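PDB 1YQ5: spike protein P5 from Enterobacteria phage PRD1, which forms, as a homotrimer associated with P31 and P2, the spike complexes at the five-fold vertices of the phage capsid and is essential for infectivity. Local coordinates for residues Ala6-Tyr11 with Leu35-Val40; Ala19-Asn24 with Phe122-Asp127; Tyr61-Thr66 with Ile138-Ile143. All coordinates share one frame; numbering follows the deposited sequence.

From the N terminus of this C-terminal jelly-roll domain of P5, strand Ala6-Tyr11 pairs with Leu35-Val40 in interaction 1 and closes the loop between them. Part of that loop, Ala19-Asn24, reaches down the chain to Phe122-Asp127 in interaction 2, so the two cross. Interaction 3 joins Tyr61-Thr66 to Ile138-Ile143, the end of the last strand and the residue after it; it follows interaction 1 and crosses interaction 2. Interactions 1 and 3 share an antiparallel sheet, joined where Leu9 N meets Ile138 O and the hydroxyls of Ser8 and Thr139 meet, and both touch the second subunit. Interaction 2 fastens the loop to the other sheet, whose Phe122 packs against Ile63, Met65 and Ile138.

Interaction 1 of 3, residues Ala6-Tyr11 with Leu35-Val40; sequences ALSLMY and LTVNSV
Ala6 to Met10 pair antiparallel with Leu35 to Val40, but the register slips at Ser8, which faces both Val37 and Asn38: a classic beta bulge. Among the backbone hydrogen bonds, Ala6 and Val40 exchange two, as do Met10 and Leu35. At the bulge Ser8 N donates to Asn38 O at 2.8 Å, while Ser8 O accepts Val37 N at 2.8 Å and, weakly, Asn38 N at 3.4 Å.

The apolar contacts divide between the faces. Val37 turns its CB toward the partner strand and rests CG2 on Met10 CB at 3.8 Å. Met10, a selenomethionine, bends about its CG-SE bond (chi3 -76°), which brings CE to Leu35 CD2 at 3.9 Å. Small Ala6 sets CB against Val40 CB at 3.9 Å. On the other face Leu7 and Thr36 cross at about a right angle; threonine suits this place by offering its methyl CG2 to Leu7 CD1 at 3.9 Å while its hydroxyl bonds to Lys46.

Strand 35-40 is the outermost of its sheet within this chain, with 5-11 between it and 135-142, where Thr139 bonds to the Ser8 hydroxyl. Leu7 packs on Leu44 of strand 44-46, whereas Val37 and Asn38 pack on Tyr108 of the second subunit.

Interaction 2 of 3, residues Ala19-Asn24 with Phe122-Asp127; sequences ASIAAN and FSLCND
The loop Ala19-Asn24, part of the long connection between strands 5-11 and 35-40, lies over the end of strand 119-126 in the jelly-roll domain and over the residue after it, Asp127. One direct hydrogen bond holds the two segments: Asn24 N donates to Asn126 O at 2.9 Å, almost straight at the hydrogen, with the donor somewhat tilted from the carbonyl plane. The same oxygen receives a CA-H contact from Ala23 CA at 3.4 Å. A water completes the backbone link, lying 2.9 Å from Ala22 O and accepting from Asn126 N at 2.9 Å, so that it links two segments that do not pair as strands.

Asn24 has a positive phi (42°), a left-handed conformation that asparagine tolerates better than most residues. Its amide comes against the aliphatic part of Asp127, ND2 lying 3.4 Å from Asp127 CB, with the amide and carboxylate planes 75° apart. The carboxylate turns to another partner, accepting the backbone N-H of Asn76 at OD1. Cys125 points CB toward the loop, and its SG, set between the backbone N and the carbonyl carbon (chi1 74°), lies 3.8 Å from Asn24 N. The compact thiol suits a place this close to the loop backbone. Farther along, branched Ile21 sets CG2 3.4 Å from Leu124 O, and its CD1 makes a looser apolar contact with Leu124 CD1.

Ile21 also packs on Ile136 of strand 135-142, and Leu124 on Met65 and Val67 of strand 59-68, so the contact lies at the border of the interior between the two sheets, while strand 76-83 flanks Cys125 through backbone bonding to Leu78. Asn24 touches Leu97 of the third subunit.

Interaction 3 of 3, residues Tyr61-Thr66 with Ile138-Ile143; sequences YQITMT and ITAAKI
The Tyr61 ring and the Lys142 side chain cross obliquely, Lys142 CG lying over one face of the ring. It sits 4.1 Å from the ring centroid, 26° off the normal, a CH-pi contact, and Lys142 CB comes within 3.6 Å of Tyr61 CE2. That CG is anti to the backbone N (chi1 -177°); the chain runs on extended, and CD lies 3.5 Å from Tyr61 OH. A lysine suits this sheet end because its inner methylenes meet the ring while its ammonium reaches a salt bridge with the C-terminal carboxylate of Asn144, as Tyr61 OH bonds to Lys57 O.

At the other end, Met65 and Ile138 lie side by side and point the same way, Met65 CG 3.8 Å from Ile138 CG1. Met65 is a selenomethionine, and its SE approaches Ile138 CD1 at 4.0 Å. Between them Ile63 CG1 meets the small Ala140 CB at 4.1 Å. Four backbone hydrogen bonds join the strands through the pairs Gln62 with Ala141 and Thr64 with Thr139.

Strand 135-142 lies between 5-11 and 59-68, and Ile63, Met65 and Ile138 meet Phe122 of strand 119-126 in the interior of the sandwich. On the opposite face Gln62, Thr139 and Ala141 pack on Leu106 of the second subunit, and Gln62 meets Gln62 of the third.

Interaction 1 of 3, residues Ala6-Tyr11 with Leu35-Val40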
ATOM      1  N   ALA A   6       3.065 -17.625  -2.811  1.00 12.14           N
ATOM      2  CA  ALA A   6       2.028 -16.605  -2.869  1.00 11.50           C
ATOM      3  C   ALA A   6       0.667 -17.259  -2.729  1.00 12.81           C
ATOM      4  O   ALA A   6       0.493 -18.442  -3.035  1.00 13.97           O
ATOM      5  CB  ALA A   6       2.107 -15.840  -4.191  1.00 11.89           C
ATOM      6  N   LEU A   7      -0.296 -16.482  -2.255  1.00 11.99           N
ATOM      7  CA  LEU A   7      -1.655 -16.968  -2.089  1.00 11.80           C
ATOM      8  C   LEU A   7      -2.596 -15.781  -2.235  1.00 11.87           C
ATOM      9  O   LEU A   7      -2.406 -14.754  -1.594  1.00 12.47           O
ATOM     10  CB  LEU A   7      -1.828 -17.605  -0.708  1.00 11.82           C
ATOM     11  CG  LEU A   7      -3.213 -18.183  -0.417  1.00 11.33           C
ATOM     12  CD1 LEU A   7      -3.486 -19.314  -1.392  1.00 11.65           C
ATOM     13  CD2 LEU A   7      -3.283 -18.697   1.020  1.00 14.21           C
ATOM     14  N   SER A   8      -3.595 -15.922  -3.098  1.00 12.60           N
ATOM     15  CA  SER A   8      -4.571 -14.866  -3.323  1.00 13.66           C
ATOM     16  C   SER A   8      -5.950 -15.460  -3.057  1.00 14.12           C
ATOM     17  O   SER A   8      -6.310 -16.496  -3.622  1.00 14.22           O
ATOM     18  CB  SER A   8      -4.464 -14.348  -4.760  1.00 14.43           C
ATOM     19  OG  SER A   8      -5.300 -13.219  -4.956  1.00 16.71           O
ATOM     20  N   LEU A   9      -6.715 -14.803  -2.193  1.00 13.06           N
ATOM     21  CA  LEU A   9      -8.030 -15.295  -1.818  1.00 12.88           C
ATOM     22  C   LEU A   9      -9.148 -14.282  -2.020  1.00 12.49           C
ATOM     23  O   LEU A   9      -8.930 -13.069  -1.970  1.00 12.54           O
ATOM     24  CB  LEU A   9      -8.026 -15.702  -0.341  1.00 13.56           C
ATOM     25  CG  LEU A   9      -6.883 -16.577   0.177  1.00 14.60           C
ATOM     26  CD1 LEU A   9      -6.933 -16.626   1.696  1.00 13.67           C
ATOM     27  CD2 LEU A   9      -6.989 -17.974  -0.417  1.00 15.70           C
HETATM   28  N   MSE A  10     -10.349 -14.803  -2.246  1.00 12.10           N
HETATM   29  CA  MSE A  10     -11.536 -13.978  -2.399  1.00 14.34           C
HETATM   30  C   MSE A  10     -12.444 -14.454  -1.264  1.00 14.21           C
HETATM   31  O   MSE A  10     -12.840 -15.623  -1.213  1.00 14.05           O
HETATM   32  CB  MSE A  10     -12.188 -14.206  -3.765  1.00 15.51           C
HETATM   33  CG  MSE A  10     -13.249 -13.167  -4.131  1.00 20.37           C
HETATM   34 SE   MSE A  10     -14.930 -13.472  -3.224  1.00 29.84          SE
HETATM   35  CE  MSE A  10     -15.533 -14.952  -4.323  1.00 24.19           C
ATOM     36  N   TYR A  11     -12.751 -13.536  -0.356  1.00 14.52           N
ATOM     37  CA  TYR A  11     -13.553 -13.803   0.836  1.00 13.98           C
ATOM     38  C   TYR A  11     -14.897 -13.074   0.752  1.00 13.09           C
ATOM     39  O   TYR A  11     -14.941 -11.866   0.521  1.00 13.24           O
ATOM     40  CB  TYR A  11     -12.748 -13.304   2.039  1.00 13.76           C
ATOM     41  CG  TYR A  11     -13.123 -13.833   3.405  1.00 13.37           C
ATOM     42  CD1 TYR A  11     -13.145 -15.201   3.670  1.00 14.56           C
ATOM     43  CD2 TYR A  11     -13.349 -12.954   4.465  1.00 13.46           C
ATOM     44  CE1 TYR A  11     -13.373 -15.681   4.966  1.00 13.56           C
ATOM     45  CE2 TYR A  11     -13.577 -13.420   5.760  1.00 12.28           C
ATOM     46  CZ  TYR A  11     -13.584 -14.783   6.005  1.00 13.50           C
ATOM     47  OH  TYR A  11     -13.777 -15.243   7.292  1.00 11.87           O
ATOM     48  N   LEU A  35     -12.163 -18.568  -1.146  1.00 13.63           N
ATOM     49  CA  LEU A  35     -11.918 -19.091  -2.484  1.00 14.48           C
ATOM     50  C   LEU A  35     -10.483 -18.776  -2.893  1.00 14.62           C
ATOM     51  O   LEU A  35     -10.055 -17.623  -2.843  1.00 14.53           O
ATOM     52  CB  LEU A  35     -12.884 -18.454  -3.492  1.00 13.25           C
ATOM     53  CG  LEU A  35     -12.647 -18.774  -4.974  1.00 15.34           C
ATOM     54  CD1 LEU A  35     -12.801 -20.272  -5.208  1.00 16.34           C
ATOM     55  CD2 LEU A  35     -13.633 -18.002  -5.834  1.00 14.67           C
ATOM     56  N   THR A  36      -9.732 -19.795  -3.288  1.00 13.83           N
ATOM     57  CA  THR A  36      -8.359 -19.568  -3.715  1.00 15.55           C
ATOM     58  C   THR A  36      -8.362 -19.098  -5.166  1.00 15.86           C
ATOM     59  O   THR A  36      -8.752 -19.834  -6.069  1.00 15.54           O
ATOM     60  CB  THR A  36      -7.511 -20.846  -3.578  1.00 16.27           C
ATOM     61  OG1 THR A  36      -7.479 -21.241  -2.201  1.00 15.86           O
ATOM     62  CG2 THR A  36      -6.078 -20.600  -4.062  1.00 16.32           C
ATOM     63  N   VAL A  37      -7.942 -17.856  -5.377  1.00 15.04           N
ATOM     64  CA  VAL A  37      -7.899 -17.271  -6.713  1.00 14.78           C
ATOM     65  C   VAL A  37      -6.607 -17.660  -7.419  1.00 14.92           C
ATOM     66  O   VAL A  37      -6.588 -17.888  -8.625  1.00 13.67           O
ATOM     67  CB  VAL A  37      -7.982 -15.737  -6.638  1.00 15.14           C
ATOM     68  CG1 VAL A  37      -7.826 -15.135  -8.029  1.00 16.29           C
ATOM     69  CG2 VAL A  37      -9.314 -15.328  -6.024  1.00 16.58           C
ATOM     70  N   ASN A  38      -5.526 -17.735  -6.656  1.00 15.12           N
ATOM     71  CA  ASN A  38      -4.232 -18.099  -7.212  1.00 16.12           C
ATOM     72  C   ASN A  38      -3.335 -18.551  -6.073  1.00 17.76           C
ATOM     73  O   ASN A  38      -3.372 -17.983  -4.976  1.00 15.09           O
ATOM     74  CB  ASN A  38      -3.603 -16.897  -7.928  1.00 16.93           C
ATOM     75  CG  ASN A  38      -2.266 -17.232  -8.573  1.00 18.76           C
ATOM     76  OD1 ASN A  38      -2.191 -18.056  -9.491  1.00 19.68           O
ATOM     77  ND2 ASN A  38      -1.205 -16.595  -8.097  1.00 15.35           N
ATOM     78  N   SER A  39      -2.535 -19.576  -6.337  1.00 17.06           N
ATOM     79  CA  SER A  39      -1.622 -20.120  -5.343  1.00 18.96           C
ATOM     80  C   SER A  39      -0.283 -20.432  -6.003  1.00 18.11           C
ATOM     81  O   SER A  39      -0.245 -20.954  -7.116  1.00 17.11           O
ATOM     82  CB  SER A  39      -2.212 -21.401  -4.753  1.00 20.62           C
ATOM     83  OG  SER A  39      -1.397 -21.894  -3.708  1.00 26.14           O
ATOM     84  N   VAL A  40       0.808 -20.099  -5.320  1.00 16.42           N
ATOM     85  CA  VAL A  40       2.152 -20.353  -5.828  1.00 16.99           C
ATOM     86  C   VAL A  40       2.973 -21.003  -4.721  1.00 17.81           C
ATOM     87  O   VAL A  40       3.061 -20.477  -3.611  1.00 17.05           O
ATOM     88  CB  VAL A  40       2.843 -19.044  -6.265  1.00 16.73           C
ATOM     89  CG1 VAL A  40       4.256 -19.336  -6.755  1.00 18.57           C
ATOM     90  CG2 VAL A  40       2.030 -18.373  -7.365  1.00 18.58           C
TER

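Interaction 2 of 3, residues Ala19-Asn24 with Phe122-Asp127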
ATOM      1  N   ALA A  19     -21.737 -14.369   7.967  1.00 15.02           N
ATOM      2  CA  ALA A  19     -22.947 -13.886   7.316  1.00 15.98           C
ATOM      3  C   ALA A  19     -23.032 -12.379   7.508  1.00 16.08           C
ATOM      4  O   ALA A  19     -23.584 -11.662   6.679  1.00 14.33           O
ATOM      5  CB  ALA A  19     -24.182 -14.572   7.914  1.00 19.12           C
ATOM      6  N   SER A  20     -22.466 -11.903   8.611  1.00 15.05           N
ATOM      7  CA  SER A  20     -22.470 -10.479   8.897  1.00 14.95           C
ATOM      8  C   SER A  20     -21.273 -10.111   9.751  1.00 14.72           C
ATOM      9  O   SER A  20     -21.092 -10.648  10.845  1.00 13.19           O
ATOM     10  CB  SER A  20     -23.758 -10.079   9.620  1.00 17.57           C
ATOM     11  OG  SER A  20     -23.755  -8.694   9.929  1.00 16.18           O
ATOM     12  N   ILE A  21     -20.444  -9.206   9.242  1.00 14.06           N
ATOM     13  CA  ILE A  21     -19.277  -8.762   9.988  1.00 13.11           C
ATOM     14  C   ILE A  21     -19.750  -7.633  10.894  1.00 13.58           C
ATOM     15  O   ILE A  21     -20.192  -6.584  10.417  1.00 13.59           O
ATOM     16  CB  ILE A  21     -18.169  -8.244   9.046  1.00 13.71           C
ATOM     17  CG1 ILE A  21     -17.739  -9.366   8.093  1.00 14.15           C
ATOM     18  CG2 ILE A  21     -16.978  -7.741   9.872  1.00 13.06           C
ATOM     19  CD1 ILE A  21     -16.725  -8.942   7.034  1.00 14.17           C
ATOM     20  N   ALA A  22     -19.660  -7.857  12.200  1.00 12.70           N
ATOM     21  CA  ALA A  22     -20.109  -6.881  13.186  1.00 12.15           C
ATOM     22  C   ALA A  22     -19.486  -5.503  13.006  1.00 12.01           C
ATOM     23  O   ALA A  22     -18.338  -5.371  12.578  1.00 11.00           O
ATOM     24  CB  ALA A  22     -19.823  -7.405  14.596  1.00 13.04           C
ATOM     25  N   ALA A  23     -20.254  -4.473  13.343  1.00 11.45           N
ATOM     26  CA  ALA A  23     -19.773  -3.108  13.232  1.00 12.14           C
ATOM     27  C   ALA A  23     -18.802  -2.780  14.367  1.00 13.08           C
ATOM     28  O   ALA A  23     -18.869  -3.365  15.447  1.00 12.33           O
ATOM     29  CB  ALA A  23     -20.952  -2.134  13.268  1.00 12.82           C
ATOM     30  N   ASN A  24     -17.896  -1.850  14.096  1.00 12.33           N
ATOM     31  CA  ASN A  24     -16.923  -1.369  15.070  1.00 13.18           C
ATOM     32  C   ASN A  24     -16.266  -2.419  15.959  1.00 13.66           C
ATOM     33  O   ASN A  24     -16.272  -2.291  17.180  1.00 13.65           O
ATOM     34  CB  ASN A  24     -17.570  -0.317  15.972  1.00 13.99           C
ATOM     35  CG  ASN A  24     -16.566   0.676  16.505  1.00 16.38           C
ATOM     36  OD1 ASN A  24     -16.717   1.213  17.605  1.00 19.38           O
ATOM     37  ND2 ASN A  24     -15.535   0.934  15.723  1.00 12.85           N
ATOM     38  N   PHE A 122      -5.993 -11.617   9.570  1.00 12.39           N
ATOM     39  CA  PHE A 122      -6.674 -10.511   8.907  1.00 12.51           C
ATOM     40  C   PHE A 122      -8.037 -10.190   9.507  1.00 13.08           C
ATOM     41  O   PHE A 122      -8.763 -11.086   9.951  1.00 14.34           O
ATOM     42  CB  PHE A 122      -6.867 -10.825   7.417  1.00 11.77           C
ATOM     43  CG  PHE A 122      -5.592 -11.127   6.685  1.00 12.54           C
ATOM     44  CD1 PHE A 122      -4.997 -12.383   6.778  1.00 13.27           C
ATOM     45  CD2 PHE A 122      -4.976 -10.148   5.909  1.00 12.39           C
ATOM     46  CE1 PHE A 122      -3.808 -12.664   6.106  1.00 12.95           C
ATOM     47  CE2 PHE A 122      -3.786 -10.415   5.234  1.00 13.16           C
ATOM     48  CZ  PHE A 122      -3.200 -11.680   5.334  1.00 13.73           C
ATOM     49  N   SER A 123      -8.383  -8.907   9.495  1.00 12.21           N
ATOM     50  CA  SER A 123      -9.673  -8.458  10.001  1.00 11.38           C
ATOM     51  C   SER A 123      -9.998  -7.056   9.513  1.00 11.95           C
ATOM     52  O   SER A 123      -9.104  -6.249   9.238  1.00 10.65           O
ATOM     53  CB  SER A 123      -9.702  -8.465  11.531  1.00 12.72           C
ATOM     54  OG  SER A 123     -11.014  -8.183  12.002  1.00 12.04           O
ATOM     55  N   LEU A 124     -11.290  -6.779   9.400  1.00 11.42           N
ATOM     56  CA  LEU A 124     -11.762  -5.469   8.981  1.00 11.04           C
ATOM     57  C   LEU A 124     -13.235  -5.350   9.343  1.00 11.51           C
ATOM     58  O   LEU A 124     -13.888  -6.348   9.659  1.00 11.22           O
ATOM     59  CB  LEU A 124     -11.556  -5.277   7.467  1.00 11.21           C
ATOM     60  CG  LEU A 124     -12.293  -6.160   6.454  1.00 12.48           C
ATOM     61  CD1 LEU A 124     -13.782  -5.812   6.428  1.00 13.85           C
ATOM     62  CD2 LEU A 124     -11.690  -5.940   5.073  1.00 13.73           C
ATOM     63  N   CYS A 125     -13.745  -4.126   9.311  1.00 10.77           N
ATOM     64  CA  CYS A 125     -15.141  -3.854   9.618  1.00 12.18           C
ATOM     65  C   CYS A 125     -15.380  -2.423   9.208  1.00 11.99           C
ATOM     66  O   CYS A 125     -14.491  -1.773   8.665  1.00 11.87           O
ATOM     67  CB  CYS A 125     -15.400  -3.953  11.124  1.00 11.73           C
ATOM     68  SG  CYS A 125     -14.730  -2.530  12.083  1.00 14.07           S
ATOM     69  N   ASN A 126     -16.595  -1.953   9.447  1.00 10.69           N
ATOM     70  CA  ASN A 126     -16.937  -0.564   9.206  1.00 12.76           C
ATOM     71  C   ASN A 126     -17.247  -0.147  10.640  1.00 13.15           C
ATOM     72  O   ASN A 126     -17.865  -0.917  11.384  1.00 13.24           O
ATOM     73  CB  ASN A 126     -18.184  -0.426   8.346  1.00 13.20           C
ATOM     74  CG  ASN A 126     -18.565   1.022   8.125  1.00 14.38           C
ATOM     75  OD1 ASN A 126     -18.088   1.672   7.185  1.00 16.17           O
ATOM     76  ND2 ASN A 126     -19.405   1.548   9.004  1.00 11.79           N
ATOM     77  N   ASP A 127     -16.825   1.044  11.043  1.00 13.46           N
ATOM     78  CA  ASP A 127     -17.048   1.466  12.420  1.00 13.77           C
ATOM     79  C   ASP A 127     -18.474   1.894  12.750  1.00 14.12           C
ATOM     80  O   ASP A 127     -18.788   2.142  13.911  1.00 12.16           O
ATOM     81  CB  ASP A 127     -16.072   2.587  12.800  1.00 14.03           C
ATOM     82  CG  ASP A 127     -16.271   3.850  11.977  1.00 14.30           C
ATOM     83  OD1 ASP A 127     -17.232   3.919  11.184  1.00 13.65           O
ATOM     84  OD2 ASP A 127     -15.453   4.779  12.128  1.00 12.79           O
TER
HETATM   85  O   HOH W   1     -18.622  -3.930  10.029  1.00 10.03           O

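Interaction 3 of 3, residues Tyr61-Thr66 with Ile138-Ile143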
ATOM      1  N   TYR A  61       7.487 -10.192   3.054  1.00 13.35           N
ATOM      2  CA  TYR A  61       6.187 -10.493   2.481  1.00 13.89           C
ATOM      3  C   TYR A  61       5.414  -9.250   2.076  1.00 14.32           C
ATOM      4  O   TYR A  61       5.346  -8.279   2.831  1.00 13.72           O
ATOM      5  CB  TYR A  61       5.341 -11.286   3.481  1.00 12.80           C
ATOM      6  CG  TYR A  61       5.797 -12.710   3.673  1.00 14.15           C
ATOM      7  CD1 TYR A  61       6.920 -13.010   4.445  1.00 14.93           C
ATOM      8  CD2 TYR A  61       5.128 -13.760   3.044  1.00 13.47           C
ATOM      9  CE1 TYR A  61       7.364 -14.329   4.580  1.00 14.30           C
ATOM     10  CE2 TYR A  61       5.560 -15.072   3.173  1.00 14.42           C
ATOM     11  CZ  TYR A  61       6.678 -15.353   3.937  1.00 13.82           C
ATOM     12  OH  TYR A  61       7.111 -16.659   4.035  1.00 14.36           O
ATOM     13  N   GLN A  62       4.839  -9.290   0.877  1.00 14.10           N
ATOM     14  CA  GLN A  62       4.021  -8.192   0.378  1.00 14.27           C
ATOM     15  C   GLN A  62       2.591  -8.659   0.607  1.00 14.23           C
ATOM     16  O   GLN A  62       2.196  -9.731   0.145  1.00 13.71           O
ATOM     17  CB  GLN A  62       4.265  -7.952  -1.112  1.00 16.03           C
ATOM     18  CG  GLN A  62       3.337  -6.905  -1.731  1.00 19.53           C
ATOM     19  CD  GLN A  62       3.336  -5.583  -0.977  1.00 23.16           C
ATOM     20  OE1 GLN A  62       4.390  -4.997  -0.723  1.00 26.40           O
ATOM     21  NE2 GLN A  62       2.145  -5.102  -0.622  1.00 26.79           N
ATOM     22  N   ILE A  63       1.822  -7.849   1.321  1.00 13.39           N
ATOM     23  CA  ILE A  63       0.455  -8.197   1.666  1.00 12.10           C
ATOM     24  C   ILE A  63      -0.547  -7.102   1.327  1.00 13.55           C
ATOM     25  O   ILE A  63      -0.282  -5.913   1.529  1.00 14.84           O
ATOM     26  CB  ILE A  63       0.366  -8.478   3.175  1.00 12.54           C
ATOM     27  CG1 ILE A  63       1.330  -9.610   3.540  1.00 13.55           C
ATOM     28  CG2 ILE A  63      -1.061  -8.807   3.571  1.00 12.76           C
ATOM     29  CD1 ILE A  63       1.683  -9.656   5.011  1.00 13.93           C
ATOM     30  N   THR A  64      -1.703  -7.516   0.818  1.00 12.82           N
ATOM     31  CA  THR A  64      -2.767  -6.585   0.483  1.00 12.31           C
ATOM     32  C   THR A  64      -4.120  -7.172   0.840  1.00 13.03           C
ATOM     33  O   THR A  64      -4.387  -8.346   0.589  1.00 14.38           O
ATOM     34  CB  THR A  64      -2.803  -6.243  -1.029  1.00 12.19           C
ATOM     35  OG1 THR A  64      -1.645  -5.478  -1.383  1.00 12.11           O
ATOM     36  CG2 THR A  64      -4.062  -5.433  -1.365  1.00 13.52           C
HETATM   37  N   MSE A  65      -4.961  -6.355   1.455  1.00 11.95           N
HETATM   38  CA  MSE A  65      -6.310  -6.767   1.779  1.00 11.92           C
HETATM   39  C   MSE A  65      -7.204  -5.611   1.390  1.00 11.55           C
HETATM   40  O   MSE A  65      -6.978  -4.474   1.809  1.00 11.41           O
HETATM   41  CB  MSE A  65      -6.487  -7.071   3.265  1.00 12.25           C
HETATM   42  CG  MSE A  65      -7.956  -7.314   3.600  1.00 14.52           C
HETATM   43 SE   MSE A  65      -8.297  -7.976   5.374  1.00 23.58          SE
HETATM   44  CE  MSE A  65      -7.448  -6.510   6.360  1.00 13.73           C
ATOM     45  N   THR A  66      -8.208  -5.904   0.572  1.00 11.40           N
ATOM     46  CA  THR A  66      -9.141  -4.891   0.113  1.00 11.68           C
ATOM     47  C   THR A  66     -10.575  -5.319   0.375  1.00 13.07           C
ATOM     48  O   THR A  66     -10.864  -6.505   0.528  1.00 12.30           O
ATOM     49  CB  THR A  66      -8.998  -4.648  -1.400  1.00 12.45           C
ATOM     50  OG1 THR A  66      -9.171  -5.887  -2.097  1.00 10.27           O
ATOM     51  CG2 THR A  66      -7.628  -4.074  -1.721  1.00 10.58           C
ATOM     52  N   ILE A 138      -7.645 -10.927  -0.343  1.00 12.96           N
ATOM     53  CA  ILE A 138      -6.443 -10.964   0.474  1.00 12.78           C
ATOM     54  C   ILE A 138      -5.360 -11.680  -0.319  1.00 12.55           C
ATOM     55  O   ILE A 138      -5.550 -12.812  -0.759  1.00 13.74           O
ATOM     56  CB  ILE A 138      -6.697 -11.716   1.795  1.00 12.58           C
ATOM     57  CG1 ILE A 138      -7.716 -10.941   2.639  1.00 13.34           C
ATOM     58  CG2 ILE A 138      -5.390 -11.908   2.546  1.00 12.57           C
ATOM     59  CD1 ILE A 138      -8.203 -11.689   3.873  1.00 12.97           C
ATOM     60  N   THR A 139      -4.233 -11.007  -0.513  1.00 11.97           N
ATOM     61  CA  THR A 139      -3.128 -11.580  -1.265  1.00 13.36           C
ATOM     62  C   THR A 139      -1.809 -11.379  -0.533  1.00 14.35           C
ATOM     63  O   THR A 139      -1.511 -10.284  -0.054  1.00 14.89           O
ATOM     64  CB  THR A 139      -3.015 -10.934  -2.662  1.00 13.82           C
ATOM     65  OG1 THR A 139      -4.213 -11.192  -3.405  1.00 15.65           O
ATOM     66  CG2 THR A 139      -1.819 -11.497  -3.418  1.00 14.49           C
ATOM     67  N   ALA A 140      -1.028 -12.447  -0.439  1.00 14.30           N
ATOM     68  CA  ALA A 140       0.267 -12.382   0.213  1.00 14.55           C
ATOM     69  C   ALA A 140       1.287 -13.089  -0.667  1.00 15.03           C
ATOM     70  O   ALA A 140       1.001 -14.136  -1.248  1.00 15.63           O
ATOM     71  CB  ALA A 140       0.205 -13.041   1.581  1.00 14.87           C
ATOM     72  N   ALA A 141       2.472 -12.503  -0.774  1.00 13.38           N
ATOM     73  CA  ALA A 141       3.534 -13.084  -1.579  1.00 12.22           C
ATOM     74  C   ALA A 141       4.873 -12.895  -0.887  1.00 13.22           C
ATOM     75  O   ALA A 141       5.171 -11.816  -0.376  1.00 12.15           O
ATOM     76  CB  ALA A 141       3.567 -12.437  -2.963  1.00 10.85           C
ATOM     77  N   LYS A 142       5.667 -13.960  -0.855  1.00 13.76           N
ATOM     78  CA  LYS A 142       6.989 -13.910  -0.250  1.00 15.03           C
ATOM     79  C   LYS A 142       7.903 -13.360  -1.336  1.00 14.89           C
ATOM     80  O   LYS A 142       8.111 -14.022  -2.351  1.00 16.39           O
ATOM     81  CB  LYS A 142       7.434 -15.318   0.147  1.00 15.44           C
ATOM     82  CG  LYS A 142       8.774 -15.388   0.869  1.00 15.75           C
ATOM     83  CD  LYS A 142       9.121 -16.825   1.230  1.00 16.11           C
ATOM     84  CE  LYS A 142      10.373 -16.903   2.086  1.00 15.45           C
ATOM     85  NZ  LYS A 142      11.552 -16.326   1.389  1.00 16.06           N
ATOM     86  N   ILE A 143       8.440 -12.158  -1.142  1.00 16.28           N
ATOM     87  CA  ILE A 143       9.306 -11.581  -2.167  1.00 16.87           C
ATOM     88  C   ILE A 143      10.800 -11.762  -1.915  1.00 17.89           C
ATOM     89  O   ILE A 143      11.618 -11.394  -2.755  1.00 17.68           O
ATOM     90  CB  ILE A 143       9.016 -10.080  -2.394  1.00 19.10           C
ATOM     91  CG1 ILE A 143       9.488  -9.263  -1.199  1.00 18.68           C
ATOM     92  CG2 ILE A 143       7.518  -9.870  -2.624  1.00 17.69           C
ATOM     93  CD1 ILE A 143       9.561  -7.784  -1.498  1.00 21.33           C
TER